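Aspartate aminotransferase (Giardia lamblia, PDB 3MEB) probably catalyses the reversible, pyridoxal-phosphate-dependent transfer of an amino group between L-aspartate and 2-oxoglutarate, giving oxaloacetate and L-glutamate, as a homodimer. Local coordinates at residues A369-P374 with Y432-I437. Residues are numbered along the deposited sequence; the frame is centred on the assembly and turned at random.
Sequences AKRKTP and YVAEAI
Arg371 lays the flat of its guanidinium against the backbone of helix 430-443 at Ala434 and Glu435, just where the long helix 340-370 ends in a Schellman motif; the pair, two helices of the class I aminotransferase chain that meet away from the pyridoxal phosphate site, illustrates a junction in which an outstretched side chain just past a helix terminus helps to join it to a neighbouring helix. Glu435 N sits 3.8 Å above the guanidinium plane, over its centre, while the carbonyl carbon of Ala434 lies nearer the rim of the same face. At the ends of the group the touch is with methyl and methylene: Arg371 NH1 reaches Ala434 CB at 3.9 Å, and Arg371 NH2 comes to 3.6 Å from Glu435 CB. Beyond that CB the glutamate leads off, its CG anti to the backbone N (chi1 -176°). Glu435 OE1 remains 4.4 Å from Arg371 NH2 but well out of the guanidinium plane, so any attraction is between charges alone, even though the guanidinium and carboxylate planes are only 23° apart.

The arginine's directed bonds lie elsewhere. NH1 forms a salt bridge with Asp431, about one turn before Glu435 on helix 430-443, and donates to Ser367 O, which ties the group to both helices and would help to fix its rotation. An extended chain from CG to NE spans the gap between them. Lys372, with positive phi, is the C' residue of the Schellman motif; its N bonds to Ala369 O at 3.1 Å, and Thr373 N returns to Leu368 O. This turn directs Thr373 toward helix 430-443, where its OG1 hydrogen-bonds His438 ND1. The second, looser touch of the interface is made by methyls, Thr373 CG2 meeting Ile437 CG2 at 4.4 Å.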
ATOM      1  N   ALA A 369      23.012   5.678  36.873  1.00 10.22           N
ATOM      2  CA  ALA A 369      22.979   5.877  38.316  1.00 10.19           C
ATOM      3  C   ALA A 369      24.373   5.728  38.938  1.00 11.19           C
ATOM      4  O   ALA A 369      24.731   6.489  39.864  1.00 10.76           O
ATOM      5  CB  ALA A 369      21.971   4.912  38.972  1.00 10.10           C
ATOM      6  N   LYS A 370      25.163   4.773  38.418  1.00 11.26           N
ATOM      7  CA  LYS A 370      26.522   4.521  38.917  1.00 11.89           C
ATOM      8  C   LYS A 370      27.442   5.711  38.648  1.00 12.24           C
ATOM      9  O   LYS A 370      28.398   5.910  39.367  1.00 13.44           O
ATOM     10  CB  LYS A 370      27.137   3.249  38.306  1.00 11.19           C
ATOM     11  N   ARG A 371      27.154   6.500  37.614  1.00 12.63           N
ATOM     12  CA  ARG A 371      27.965   7.680  37.284  1.00 12.28           C
ATOM     13  C   ARG A 371      27.400   8.961  37.882  1.00 11.28           C
ATOM     14  O   ARG A 371      27.902  10.028  37.612  1.00 12.30           O
ATOM     15  CB  ARG A 371      28.076   7.860  35.779  1.00 12.91           C
ATOM     16  CG  ARG A 371      28.893   6.805  35.051  1.00 14.87           C
ATOM     17  CD  ARG A 371      28.892   7.136  33.582  1.00 18.33           C
ATOM     18  NE  ARG A 371      29.869   6.368  32.822  1.00 20.03           N
ATOM     19  CZ  ARG A 371      29.717   5.101  32.448  1.00 19.62           C
ATOM     20  NH1 ARG A 371      28.628   4.410  32.781  1.00 20.51           N
ATOM     21  NH2 ARG A 371      30.676   4.520  31.748  1.00 20.10           N
ATOM     22  N   LYS A 372      26.369   8.860  38.699  1.00  9.45           N
ATOM     23  CA  LYS A 372      25.685  10.034  39.207  1.00  8.73           C
ATOM     24  C   LYS A 372      25.384  11.026  38.070  1.00  8.10           C
ATOM     25  O   LYS A 372      25.421  12.234  38.262  1.00  8.75           O
ATOM     26  CB  LYS A 372      26.498  10.676  40.368  1.00  9.00           C
ATOM     27  N   THR A 373      25.058  10.507  36.888  1.00  6.44           N
ATOM     28  CA  THR A 373      24.764  11.351  35.736  1.00  5.64           C
ATOM     29  C   THR A 373      23.540  12.287  35.955  1.00  5.05           C
ATOM     30  O   THR A 373      22.420  11.800  36.150  1.00  5.69           O
ATOM     31  CB  THR A 373      24.524  10.506  34.443  1.00  4.91           C
ATOM     32  OG1 THR A 373      25.624   9.601  34.228  1.00  4.48           O
ATOM     33  CG2 THR A 373      24.385  11.412  33.278  1.00  4.76           C
ATOM     34  N   PRO A 374      23.757  13.615  35.894  1.00  4.64           N
ATOM     35  CA  PRO A 374      22.645  14.575  35.992  1.00  4.93           C
ATOM     36  C   PRO A 374      21.549  14.260  34.958  1.00  4.89           C
ATOM     37  O   PRO A 374      21.845  13.821  33.806  1.00  5.63           O
ATOM     38  CB  PRO A 374      23.308  15.944  35.733  1.00  5.30           C
ATOM     39  CG  PRO A 374      24.766  15.735  35.945  1.00  4.74           C
ATOM     40  CD  PRO A 374      25.050  14.285  35.669  1.00  4.47           C
ATOM     41  N   TYR A 432      28.362   2.071  27.200  1.00  8.90           N
ATOM     42  CA  TYR A 432      28.813   3.033  26.223  1.00  8.03           C
ATOM     43  C   TYR A 432      27.800   4.172  26.079  1.00  7.85           C
ATOM     44  O   TYR A 432      28.169   5.353  26.120  1.00  8.14           O
ATOM     45  CB  TYR A 432      29.040   2.333  24.893  1.00  8.00           C
ATOM     46  CG  TYR A 432      29.481   3.233  23.785  1.00  7.64           C
ATOM     47  CD1 TYR A 432      30.821   3.610  23.652  1.00  8.44           C
ATOM     48  CD2 TYR A 432      28.560   3.704  22.836  1.00  8.44           C
ATOM     49  CE1 TYR A 432      31.231   4.450  22.621  1.00  8.45           C
ATOM     50  CE2 TYR A 432      28.974   4.533  21.782  1.00  8.36           C
ATOM     51  CZ  TYR A 432      30.299   4.896  21.685  1.00  8.01           C
ATOM     52  OH  TYR A 432      30.689   5.706  20.657  1.00  6.77           O
ATOM     53  N   VAL A 433      26.522   3.818  25.949  1.00  7.24           N
ATOM     54  CA  VAL A 433      25.451   4.820  25.806  1.00  6.16           C
ATOM     55  C   VAL A 433      25.389   5.697  27.044  1.00  6.69           C
ATOM     56  O   VAL A 433      25.266   6.891  26.947  1.00  6.35           O
ATOM     57  CB  VAL A 433      24.075   4.158  25.519  1.00  6.10           C
ATOM     58  CG1 VAL A 433      22.942   5.198  25.506  1.00  3.40           C
ATOM     59  CG2 VAL A 433      24.128   3.426  24.232  1.00  4.85           C
ATOM     60  N   ALA A 434      25.535   5.103  28.219  1.00  7.03           N
ATOM     61  CA  ALA A 434      25.537   5.897  29.454  1.00  7.43           C
ATOM     62  C   ALA A 434      26.772   6.860  29.577  1.00  7.08           C
ATOM     63  O   ALA A 434      26.612   8.040  29.889  1.00  6.53           O
ATOM     64  CB  ALA A 434      25.422   4.979  30.650  1.00  7.01           C
ATOM     65  N   GLU A 435      27.974   6.350  29.311  1.00  6.79           N
ATOM     66  CA  GLU A 435      29.184   7.207  29.216  1.00  6.48           C
ATOM     67  C   GLU A 435      29.003   8.381  28.260  1.00  5.42           C
ATOM     68  O   GLU A 435      29.434   9.498  28.544  1.00  5.63           O
ATOM     69  CB  GLU A 435      30.388   6.388  28.738  1.00  6.67           C
ATOM     70  CG  GLU A 435      31.660   7.175  28.702  1.00  8.59           C
ATOM     71  CD  GLU A 435      32.850   6.338  28.288  1.00 11.21           C
ATOM     72  OE1 GLU A 435      32.659   5.184  27.842  1.00 14.49           O
ATOM     73  OE2 GLU A 435      33.981   6.842  28.408  1.00 14.66           O
ATOM     74  N   ALA A 436      28.366   8.126  27.123  1.00  4.48           N
ATOM     75  CA  ALA A 436      28.117   9.168  26.145  1.00  4.42           C
ATOM     76  C   ALA A 436      27.133  10.192  26.659  1.00  4.18           C
ATOM     77  O   ALA A 436      27.323  11.379  26.471  1.00  4.52           O
ATOM     78  CB  ALA A 436      27.621   8.565  24.800  1.00  3.38           C
ATOM     79  N   ILE A 437      26.061   9.732  27.290  1.00  4.43           N
ATOM     80  CA  ILE A 437      25.048  10.635  27.833  1.00  4.12           C
ATOM     81  C   ILE A 437      25.664  11.503  28.955  1.00  4.14           C
ATOM     82  O   ILE A 437      25.381  12.715  29.066  1.00  3.37           O
ATOM     83  CB  ILE A 437      23.809   9.830  28.331  1.00  3.89           C
ATOM     84  CG1 ILE A 437      23.051   9.243  27.113  1.00  4.13           C
ATOM     85  CG2 ILE A 437      22.906  10.720  29.150  1.00  4.25           C
ATOM     86  CD1 ILE A 437      21.936   8.290  27.443  1.00  2.41           C
TER